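Local atomic coordinates of ABC transporter binding protein AcbH (Actinoplanes, PDB entry 3OO8), a protein that binds beta-D-galactopyranose with an exclusive preference, as the extracellular solute receptor of a bacterial ABC transporter. Residues F182-D186 against G187-L191; D205-I208 against K209-H213; L345-P348 against T349-D352; P396-I399 against A400-K404. The protein carries 2 engineered substitutions. All blocks are in the same frame, centred on the assembly; numbering follows the deposited sequence.

Interaction 1 of 4, residues F182-D186 against G187-L191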
loop_
_atom_site.group_PDB
_atom_site.type_symbol
_atom_site.label_atom_id
_atom_site.label_comp_id
_atom_site.label_asym_id
_atom_site.label_seq_id
_atom_site.Cartn_x
_atom_site.Cartn_y
_atom_site.Cartn_z
ATOM N N PHE A 182 -12.642 -10.756 -9.967
ATOM C CA PHE A 182 -12.543 -10.751 -8.517
ATOM C C PHE A 182 -12.089 -12.120 -8.008
ATOM O O PHE A 182 -12.593 -13.158 -8.450
ATOM C CB PHE A 182 -13.890 -10.347 -7.924
ATOM C CG PHE A 182 -13.849 -10.057 -6.441
ATOM C CD1 PHE A 182 -12.947 -9.138 -5.931
ATOM C CD2 PHE A 182 -14.730 -10.703 -5.577
ATOM C CE1 PHE A 182 -12.914 -8.882 -4.590
ATOM C CE2 PHE A 182 -14.708 -10.454 -4.205
ATOM C CZ PHE A 182 -13.786 -9.531 -3.719
ATOM N N ALA A 183 -11.181 -12.101 -7.044
ATOM C CA ALA A 183 -10.551 -13.304 -6.515
ATOM C C ALA A 183 -10.197 -13.102 -5.049
ATOM O O ALA A 183 -9.801 -11.998 -4.631
ATOM C CB ALA A 183 -9.302 -13.612 -7.314
ATOM N N ASP A 184 -10.369 -14.155 -4.250
ATOM C CA ASP A 184 -10.017 -14.046 -2.836
ATOM C C ASP A 184 -9.560 -15.358 -2.192
ATOM O O ASP A 184 -9.501 -15.465 -0.975
ATOM C CB ASP A 184 -11.175 -13.479 -2.036
ATOM C CG ASP A 184 -10.723 -12.865 -0.716
ATOM O OD1 ASP A 184 -9.639 -12.232 -0.687
ATOM O OD2 ASP A 184 -11.475 -12.990 0.285
ATOM N N LYS A 185 -9.248 -16.356 -3.009
ATOM C CA LYS A 185 -8.667 -17.556 -2.429
ATOM C C LYS A 185 -7.414 -17.235 -1.605
ATOM O O LYS A 185 -7.137 -17.899 -0.607
ATOM C CB LYS A 185 -8.364 -18.573 -3.532
ATOM C CG LYS A 185 -7.924 -19.944 -2.984
ATOM C CD LYS A 185 -7.908 -20.981 -4.110
ATOM C CE LYS A 185 -7.862 -22.405 -3.556
ATOM N NZ LYS A 185 -6.548 -22.684 -2.923
ATOM N N ASP A 186 -6.662 -16.214 -2.028
ATOM C CA ASP A 186 -5.435 -15.779 -1.370
ATOM C C ASP A 186 -5.647 -15.016 -0.062
ATOM O O ASP A 186 -4.703 -14.782 0.686
ATOM C CB ASP A 186 -4.598 -14.930 -2.337
ATOM C CG ASP A 186 -4.235 -15.683 -3.616
ATOM O OD1 ASP A 186 -3.590 -16.745 -3.523
ATOM O OD2 ASP A 186 -4.596 -15.198 -4.698
ATOM N N GLY A 187 -6.899 -14.647 0.199
ATOM C CA GLY A 187 -7.310 -14.093 1.492
ATOM C C GLY A 187 -7.103 -12.598 1.573
ATOM O O GLY A 187 -8.029 -11.844 1.909
ATOM N N TRP A 188 -5.915 -12.156 1.210
ATOM C CA TRP A 188 -5.613 -10.725 1.325
ATOM C C TRP A 188 -6.218 -9.822 0.212
ATOM O O TRP A 188 -6.513 -8.665 0.493
ATOM C CB TRP A 188 -4.103 -10.467 1.465
ATOM C CG TRP A 188 -3.332 -11.044 0.309
ATOM C CD1 TRP A 188 -2.726 -12.280 0.246
ATOM C CD2 TRP A 188 -3.088 -10.414 -0.957
ATOM N NE1 TRP A 188 -2.154 -12.469 -0.990
ATOM C CE2 TRP A 188 -2.343 -11.333 -1.744
ATOM C CE3 TRP A 188 -3.443 -9.168 -1.510
ATOM C CZ2 TRP A 188 -1.933 -11.038 -3.044
ATOM C CZ3 TRP A 188 -3.024 -8.875 -2.822
ATOM C CH2 TRP A 188 -2.291 -9.824 -3.573
ATOM N N PRO A 189 -6.437 -10.320 -1.027
ATOM C CA PRO A 189 -6.930 -9.371 -2.042
ATOM C C PRO A 189 -8.201 -8.588 -1.665
ATOM O O PRO A 189 -8.255 -7.368 -1.895
ATOM C CB PRO A 189 -7.198 -10.271 -3.277
ATOM C CG PRO A 189 -6.174 -11.376 -3.113
ATOM C CD PRO A 189 -6.205 -11.659 -1.616
ATOM N N ALA A 190 -9.187 -9.244 -1.048
ATOM C CA ALA A 190 -10.460 -8.581 -0.725
ATOM C C ALA A 190 -10.333 -7.519 0.354
ATOM O O ALA A 190 -11.229 -6.681 0.498
ATOM C CB ALA A 190 -11.540 -9.637 -0.322
ATOM N N LEU A 191 -9.270 -7.601 1.141
ATOM C CA LEU A 191 -9.057 -6.560 2.156
ATOM C C LEU A 191 -8.967 -5.194 1.476
ATOM O O LEU A 191 -9.368 -4.187 2.061
ATOM C CB LEU A 191 -7.782 -6.815 2.946
ATOM C CG LEU A 191 -7.667 -8.167 3.679
ATOM C CD1 LEU A 191 -6.409 -8.150 4.548
ATOM C CD2 LEU A 191 -8.947 -8.351 4.520
HETATM O O HOH W 1 -10.719 -11.952 2.519
#
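Asp184 takes the backbone amide of Ala190 on its carboxylate: Ala190 N lies 3.0 Å from Asp184 OD1, with an N-H...O angle of 154° and the donor above the carboxylate plane. The Ala190 methyl presses on the same group, its CB 3.2 Å from Asp184 OD1. The other oxygen, Asp184 OD2, is hydrogen-bonded to a water 2.6 Å away, and this water also lies 2.8 Å from Gly187 O. Placing CG opposite the amide nitrogen of its own residue (chi1 -158°) turns the Asp184 carboxylate toward these partners. Beside them Pro189 packs CB 3.4 Å from Ala183 O, while Phe182 CZ comes obliquely to 4.1 Å from Ala190 CB. The chain doubles back here in a type I beta turn from Asp184 to Gly187, in the loop joining strand 178-181 to helix 191-201 of the class 2 solute-binding protein fold. Its closing bond runs from Gly187 N to Asp184 O, 3.0 Å, meeting the carbonyl from above its plane. Gly187 has positive phi, and a side chain there would run into Asp186 O. Next comes Trp188, whose CG sits between backbone N and carbonyl carbon (chi1 57°); this brings CD1 to 3.2 Å from Asp186 O, and Trp188 N makes a weak hydrogen bond to that same oxygen. In the outer shell Asp186 OD2 is hydrogen-bonded to Trp245 N, and the Trp188 ring meets the ring of Trp245. Gln388 NE2 is hydrogen-bonded to Asp184 O, and Ile387 and Ile391 of helix 377-392 touch Ala190 and Asp184 respectively.

Interaction 2 of 4, residues D205-I208 against K209-H213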
loop_
_atom_site.group_PDB
_atom_site.type_symbol
_atom_site.label_atom_id
_atom_site.label_comp_id
_atom_site.label_asym_id
_atom_site.label_seq_id
_atom_site.Cartn_x
_atom_site.Cartn_y
_atom_site.Cartn_z
ATOM N N ASP A 205 -9.297 9.419 8.353
ATOM C CA ASP A 205 -9.179 9.460 9.802
ATOM C C ASP A 205 -9.967 8.350 10.487
ATOM O O ASP A 205 -9.466 7.654 11.387
ATOM C CB ASP A 205 -9.620 10.820 10.331
ATOM C CG ASP A 205 -8.627 11.927 9.999
ATOM O OD1 ASP A 205 -7.444 11.623 9.705
ATOM O OD2 ASP A 205 -9.045 13.105 10.039
ATOM N N TYR A 206 -11.198 8.138 10.025
ATOM C CA TYR A 206 -12.004 7.013 10.515
ATOM C C TYR A 206 -11.396 5.642 10.201
ATOM O O TYR A 206 -11.396 4.753 11.049
ATOM C CB TYR A 206 -13.404 7.065 9.865
ATOM C CG TYR A 206 -14.347 5.967 10.312
ATOM C CD1 TYR A 206 -15.226 6.163 11.372
ATOM C CD2 TYR A 206 -14.426 4.749 9.628
ATOM C CE1 TYR A 206 -16.103 5.152 11.774
ATOM C CE2 TYR A 206 -15.264 3.731 10.045
ATOM C CZ TYR A 206 -16.144 3.950 11.083
ATOM O OH TYR A 206 -17.009 2.973 11.476
ATOM N N HIS A 207 -10.925 5.438 8.962
ATOM C CA HIS A 207 -10.289 4.179 8.641
ATOM C C HIS A 207 -9.122 3.873 9.578
ATOM O O HIS A 207 -9.067 2.764 10.114
ATOM C CB HIS A 207 -9.856 4.152 7.165
ATOM C CG HIS A 207 -9.202 2.872 6.737
ATOM N ND1 HIS A 207 -9.870 1.663 6.645
ATOM C CD2 HIS A 207 -7.931 2.633 6.322
ATOM C CE1 HIS A 207 -9.030 0.735 6.216
ATOM N NE2 HIS A 207 -7.848 1.297 6.017
ATOM N N ILE A 208 -8.252 4.858 9.838
ATOM C CA ILE A 208 -7.118 4.624 10.730
ATOM C C ILE A 208 -7.587 4.360 12.177
ATOM O O ILE A 208 -7.043 3.478 12.846
ATOM C CB ILE A 208 -6.034 5.760 10.653
ATOM C CG1 ILE A 208 -5.534 5.931 9.219
ATOM C CG2 ILE A 208 -4.846 5.412 11.528
ATOM C CD1 ILE A 208 -5.007 4.608 8.583
ATOM N N LYS A 209 -8.613 5.080 12.637
ATOM C CA LYS A 209 -9.178 4.836 13.973
ATOM C C LYS A 209 -9.675 3.411 14.077
ATOM O O LYS A 209 -9.418 2.725 15.082
ATOM C CB LYS A 209 -10.308 5.809 14.284
ATOM C CG LYS A 209 -9.862 7.216 14.695
ATOM C CD LYS A 209 -11.106 8.066 14.912
ATOM C CE LYS A 209 -10.757 9.423 15.471
ATOM N NZ LYS A 209 -12.010 10.224 15.582
ATOM N N LEU A 210 -10.352 2.946 13.021
ATOM C CA LEU A 210 -10.849 1.581 13.009
ATOM C C LEU A 210 -9.679 0.592 13.058
ATOM O O LEU A 210 -9.700 -0.385 13.808
ATOM C CB LEU A 210 -11.720 1.310 11.769
ATOM C CG LEU A 210 -12.358 -0.085 11.682
ATOM C CD1 LEU A 210 -13.353 -0.342 12.817
ATOM C CD2 LEU A 210 -13.027 -0.330 10.327
ATOM N N MET A 211 -8.640 0.869 12.261
ATOM C CA MET A 211 -7.439 0.039 12.277
ATOM C C MET A 211 -6.800 -0.038 13.637
ATOM O O MET A 211 -6.288 -1.095 13.983
ATOM C CB MET A 211 -6.412 0.542 11.264
ATOM C CG MET A 211 -6.898 0.324 9.827
ATOM S SD MET A 211 -7.394 -1.272 9.174
ATOM C CE MET A 211 -9.156 -1.316 9.468
ATOM N N LYS A 212 -6.787 1.078 14.355
ATOM C CA LYS A 212 -6.175 1.141 15.694
ATOM C C LYS A 212 -7.139 0.680 16.808
ATOM O O LYS A 212 -6.749 0.582 17.979
ATOM C CB LYS A 212 -5.634 2.525 15.948
ATOM C CG LYS A 212 -4.420 2.891 15.044
ATOM C CD LYS A 212 -3.945 4.288 15.308
ATOM C CE LYS A 212 -2.714 4.627 14.482
ATOM N NZ LYS A 212 -1.555 3.681 14.694
ATOM N N HIS A 213 -8.351 0.295 16.409
ATOM C CA HIS A 213 -9.447 -0.044 17.337
ATOM C C HIS A 213 -9.853 1.113 18.277
ATOM O O HIS A 213 -10.283 0.889 19.423
ATOM C CB HIS A 213 -9.148 -1.324 18.118
ATOM C CG HIS A 213 -10.347 -1.930 18.775
ATOM N ND1 HIS A 213 -11.507 -2.231 18.089
ATOM C CD2 HIS A 213 -10.558 -2.301 20.058
ATOM C CE1 HIS A 213 -12.390 -2.747 18.927
ATOM N NE2 HIS A 213 -11.838 -2.800 20.128
#
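Lys209 lays the carbons of its side chain along the carbonyl of Asp205, CG 3.4 Å from Asp205 O, while its own N bonds to that oxygen at 3.0 Å. Beyond CG the chain runs extended, and NZ ends 6.9 Å from Asp205 OD2, not in contact. Leu210 N then bonds to Tyr206 O, and Leu210 CB rests against His207 O. These are successive i to i+4 bonds of helix 204-212, whose His207 and Leu210 pack on helix 191-201 and whose Ile208 and Met211 pack on helix 371-374. Met211 meets the imidazole one turn back: its CG stands over a face of the His207 ring, 4.2 Å from the centroid and 16° off the normal, a CH-pi contact. Bends at chi2 and chi3 fold the thioether back, bringing Met211 CE to 3.8 Å from His207 CE1, with Met211 SD oblique to the ring. Polar support for the imidazole comes from Asn198, hydrogen-bonded to His207 ND1. Lys212 runs side by side with Ile208, CE 3.7 Å from Ile208 CG2, and its NZ is hydrogen-bonded to Gln95 OE1. His213 leaves the helix with positive phi in a Schellman motif, where His213 N bonds back to Leu210 O at 3.0 Å.

Interaction 3 of 4, residues L345-P348 against T349-D352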
loop_
_atom_site.group_PDB
_atom_site.type_symbol
_atom_site.label_atom_id
_atom_site.label_comp_id
_atom_site.label_asym_id
_atom_site.label_seq_id
_atom_site.Cartn_x
_atom_site.Cartn_y
_atom_site.Cartn_z
ATOM N N LEU A 345 9.322 13.846 -9.400
ATOM C CA LEU A 345 10.192 12.824 -9.937
ATOM C C LEU A 345 9.473 11.931 -10.940
ATOM O O LEU A 345 8.517 11.242 -10.588
ATOM C CB LEU A 345 10.823 11.999 -8.805
ATOM C CG LEU A 345 11.538 10.769 -9.355
ATOM C CD1 LEU A 345 12.714 11.126 -10.276
ATOM C CD2 LEU A 345 12.005 9.864 -8.214
ATOM N N ILE A 346 9.913 11.987 -12.201
ATOM C CA ILE A 346 9.512 11.028 -13.249
ATOM C C ILE A 346 10.829 10.463 -13.745
ATOM O O ILE A 346 11.536 11.100 -14.542
ATOM C CB ILE A 346 8.781 11.744 -14.423
ATOM C CG1 ILE A 346 7.565 12.465 -13.861
ATOM C CG2 ILE A 346 8.285 10.743 -15.476
ATOM C CD1 ILE A 346 6.462 11.484 -13.494
ATOM N N ALA A 347 11.208 9.312 -13.214
ATOM C CA ALA A 347 12.490 8.695 -13.563
ATOM C C ALA A 347 12.529 8.246 -15.020
ATOM O O ALA A 347 11.498 7.861 -15.601
ATOM C CB ALA A 347 12.774 7.508 -12.628
ATOM N N PRO A 348 13.731 8.274 -15.622
ATOM C CA PRO A 348 13.859 7.967 -17.049
ATOM C C PRO A 348 13.514 6.536 -17.371
ATOM O O PRO A 348 13.277 6.187 -18.522
ATOM C CB PRO A 348 15.342 8.224 -17.354
ATOM C CG PRO A 348 16.016 8.441 -16.029
ATOM C CD PRO A 348 14.966 8.826 -15.037
ATOM N N THR A 349 13.486 5.693 -16.349
ATOM C CA THR A 349 13.157 4.291 -16.559
ATOM C C THR A 349 11.664 3.965 -16.380
ATOM O O THR A 349 11.250 2.844 -16.654
ATOM C CB THR A 349 13.950 3.390 -15.576
ATOM O OG1 THR A 349 13.766 3.882 -14.244
ATOM C CG2 THR A 349 15.446 3.383 -15.896
ATOM N N TYR A 350 10.860 4.909 -15.900
ATOM C CA TYR A 350 9.452 4.587 -15.668
ATOM C C TYR A 350 8.677 4.218 -16.951
ATOM O O TYR A 350 8.865 4.846 -17.996
ATOM C CB TYR A 350 8.704 5.749 -15.042
ATOM C CG TYR A 350 9.004 6.080 -13.591
ATOM C CD1 TYR A 350 9.680 5.195 -12.752
ATOM C CD2 TYR A 350 8.483 7.234 -13.054
ATOM C CE1 TYR A 350 9.920 5.525 -11.402
ATOM C CE2 TYR A 350 8.688 7.575 -11.709
ATOM C CZ TYR A 350 9.396 6.702 -10.901
ATOM O OH TYR A 350 9.619 7.064 -9.599
ATOM N N ASN A 351 7.820 3.209 -16.848
ATOM C CA ASN A 351 6.817 2.922 -17.870
ATOM C C ASN A 351 5.533 3.775 -17.680
ATOM O O ASN A 351 5.427 4.596 -16.752
ATOM C CB ASN A 351 6.500 1.428 -17.899
ATOM C CG ASN A 351 5.970 0.928 -16.574
ATOM O OD1 ASN A 351 5.171 1.605 -15.943
ATOM N ND2 ASN A 351 6.411 -0.259 -16.151
ATOM N N ASP A 352 4.559 3.599 -18.564
ATOM C CA ASP A 352 3.385 4.449 -18.546
ATOM C C ASP A 352 2.560 4.273 -17.265
ATOM O O ASP A 352 1.996 5.250 -16.760
ATOM C CB ASP A 352 2.530 4.190 -19.795
ATOM C CG ASP A 352 3.124 4.829 -21.039
ATOM O OD1 ASP A 352 3.963 5.750 -20.890
ATOM O OD2 ASP A 352 2.736 4.412 -22.153
HETATM O O HOH W 2 8.479 9.260 -8.650
HETATM O O HOH W 3 10.186 6.264 -19.823
#
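Tyr350 lies back over Ala347 and the chain that leads into its own turn, its CG opposite its carbonyl carbon and beside the backbone N (chi1 -72°), which carries the ring there. Contacts with the ring come first: Ala347 CB stands 3.8 Å from the centroid of the Tyr350 ring and 14° off its normal, a CH-pi contact over the face. The backbone amide of Ala347 also lies over a face, its N 3.4 Å from Tyr350 CE2, and Ile346 CG2 comes to 4.3 Å from Tyr350 CD2. Leu345 crosses the tyrosine at about a right angle, CD2 3.9 Å from Tyr350 OH. The direct hydrogen bond, Tyr350 N to Ala347 O, 3.0 Å and 164° at the hydrogen, closes a type I beta turn. One water, at the ring edge and in its plane, bridges Tyr350 OH (2.7 Å from it) and Leu345 O. Replacing Tyr350 by alanine would probably leave the Ala347 methyl without its aromatic cover and Leu345 O without this water bridge. Around it, Tyr350 OH is hydrogen-bonded to Gly340 N of strand 339-340, Ala347 touches Ala329 and Tyr350 touches Leu332 of helix 325-332, and Asn351 N-caps helix 352-363, Asn351 OD1 accepting from Gln354 N.

Interaction 4 of 4, residues P396-I399 against A400-K404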
loop_
_atom_site.group_PDB
_atom_site.type_symbol
_atom_site.label_atom_id
_atom_site.label_comp_id
_atom_site.label_asym_id
_atom_site.label_seq_id
_atom_site.Cartn_x
_atom_site.Cartn_y
_atom_site.Cartn_z
ATOM N N PRO A 396 -27.617 -8.952 5.259
ATOM C CA PRO A 396 -27.607 -8.245 6.534
ATOM C C PRO A 396 -27.219 -9.126 7.729
ATOM O O PRO A 396 -26.498 -8.655 8.627
ATOM C CB PRO A 396 -29.036 -7.744 6.651
ATOM C CG PRO A 396 -29.410 -7.447 5.167
ATOM C CD PRO A 396 -28.813 -8.624 4.450
ATOM N N GLU A 397 -27.664 -10.380 7.740
ATOM C CA GLU A 397 -27.371 -11.246 8.886
ATOM C C GLU A 397 -25.891 -11.576 8.917
ATOM O O GLU A 397 -25.289 -11.650 9.991
ATOM C CB GLU A 397 -28.211 -12.536 8.891
ATOM C CG GLU A 397 -27.979 -13.425 10.128
ATOM C CD GLU A 397 -28.292 -12.689 11.441
ATOM O OE1 GLU A 397 -29.230 -11.859 11.443
ATOM O OE2 GLU A 397 -27.591 -12.921 12.458
ATOM N N THR A 398 -25.305 -11.765 7.739
ATOM C CA THR A 398 -23.892 -12.118 7.682
ATOM C C THR A 398 -23.091 -10.896 8.123
ATOM O O THR A 398 -22.093 -11.044 8.831
ATOM C CB THR A 398 -23.455 -12.554 6.294
ATOM O OG1 THR A 398 -24.185 -13.733 5.905
ATOM C CG2 THR A 398 -21.962 -12.853 6.275
ATOM N N ILE A 399 -23.544 -9.703 7.727
ATOM C CA ILE A 399 -22.881 -8.474 8.171
ATOM C C ILE A 399 -22.908 -8.358 9.682
ATOM O O ILE A 399 -21.916 -7.997 10.289
ATOM C CB ILE A 399 -23.464 -7.213 7.520
ATOM C CG1 ILE A 399 -23.277 -7.262 5.989
ATOM C CG2 ILE A 399 -22.864 -5.944 8.190
ATOM C CD1 ILE A 399 -24.008 -6.124 5.203
ATOM N N ALA A 400 -24.046 -8.660 10.301
ATOM C CA ALA A 400 -24.099 -8.593 11.759
ATOM C C ALA A 400 -23.122 -9.604 12.361
ATOM O O ALA A 400 -22.456 -9.302 13.344
ATOM C CB ALA A 400 -25.515 -8.847 12.246
ATOM N N THR A 401 -23.024 -10.785 11.765
ATOM C CA THR A 401 -22.132 -11.824 12.283
ATOM C C THR A 401 -20.678 -11.365 12.183
ATOM O O THR A 401 -19.888 -11.481 13.135
ATOM C CB THR A 401 -22.320 -13.125 11.508
ATOM O OG1 THR A 401 -23.680 -13.553 11.681
ATOM C CG2 THR A 401 -21.381 -14.201 12.029
ATOM N N VAL A 402 -20.349 -10.805 11.022
ATOM C CA VAL A 402 -18.982 -10.334 10.754
ATOM C C VAL A 402 -18.602 -9.214 11.703
ATOM O O VAL A 402 -17.500 -9.198 12.258
ATOM C CB VAL A 402 -18.842 -9.892 9.275
ATOM C CG1 VAL A 402 -17.605 -9.016 9.071
ATOM C CG2 VAL A 402 -18.848 -11.134 8.387
ATOM N N GLN A 403 -19.523 -8.282 11.928
ATOM C CA GLN A 403 -19.207 -7.184 12.825
ATOM C C GLN A 403 -18.951 -7.652 14.252
ATOM O O GLN A 403 -18.018 -7.159 14.917
ATOM C CB GLN A 403 -20.255 -6.069 12.780
ATOM C CG GLN A 403 -20.287 -5.329 11.429
ATOM C CD GLN A 403 -21.081 -4.033 11.496
ATOM O OE1 GLN A 403 -20.626 -3.007 12.060
ATOM N NE2 GLN A 403 -22.266 -4.054 10.917
ATOM N N LYS A 404 -19.810 -8.549 14.740
ATOM C CA LYS A 404 -19.646 -9.058 16.093
ATOM C C LYS A 404 -18.349 -9.858 16.208
ATOM O O LYS A 404 -17.547 -9.633 17.135
ATOM C CB LYS A 404 -20.856 -9.890 16.544
ATOM C CG LYS A 404 -20.533 -10.726 17.782
ATOM C CD LYS A 404 -21.752 -11.430 18.337
ATOM C CE LYS A 404 -22.670 -10.455 19.086
ATOM N NZ LYS A 404 -22.011 -9.846 20.302
#
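Thr398 and Val402 touch one turn apart in the opening turns of helix 396-413, the last helix of this class 2 solute-binding protein. Backbone bonds of the i to i+4 kind run from Ala400 N to Pro396 O, Thr401 N to Glu397 O, Val402 N to Thr398 O and Gln403 N to Ile399 O. Of these, Val402 N to Thr398 O spans 2.8 Å, nearly along the C=O axis. The Thr401 hydroxyl lies back on the same carbonyl that its amide uses, OG1 3.0 Å from Glu397 O, one of the acceptors its proton could use. Glu397 folds at chi2 (59°), which brings OE2 to 4.0 Å from Thr401 OG1. The buried side carries Thr398, Ile399, Val402 and Gln403. The methyls Thr398 CG2 and Val402 CG2 meet at 4.1 Å, and the hydroxyl of Thr398, placed beside its own backbone N (chi1 -62°), turns the other way to hydrogen-bond Gln393 O and Thr395 OG1. Gln403 runs alongside Ile399, both pointing the same way, with Gln403 CG 4.2 Å from Ile399 CG2. A glycine in place of Gln403 would probably leave Ile399 CG2 without this companion and open a gap beside helix 220-232, where Gln403 touches Val222. That helix also receives Ile399, on Phe226, Asp227 and Arg230, while Val402 touches Leu386 of helix 377-392. Against the carbonyl of Ile399, Gln403 also sets its own methylene, CG lying 3.3 Å from Ile399 O.

Interactions 1, 2 and 4 neighbour one another without touching: nearest atoms are about 6 Å apart between 1 and 2, about 7 Å between 2 and 4, and about 10 Å between 1 and 4. Interaction 1 lies next to the galactose pocket, which holds no sugar in this chain, the Trp188 side chain being about 4 Å from those of Trp142 and Gln266. Interaction 2 stands farther back, Met211 about 9 Å between side chains from Glu372, a position changed in this structure, and Arg373. Helix 377-392 is touched by both 1 and 4, and His213 touches helix 396-413, which carries interaction 4. Interaction 3 lies apart, nearest atoms about 18 Å from interaction 1, across the chain's centre from 2 and 4.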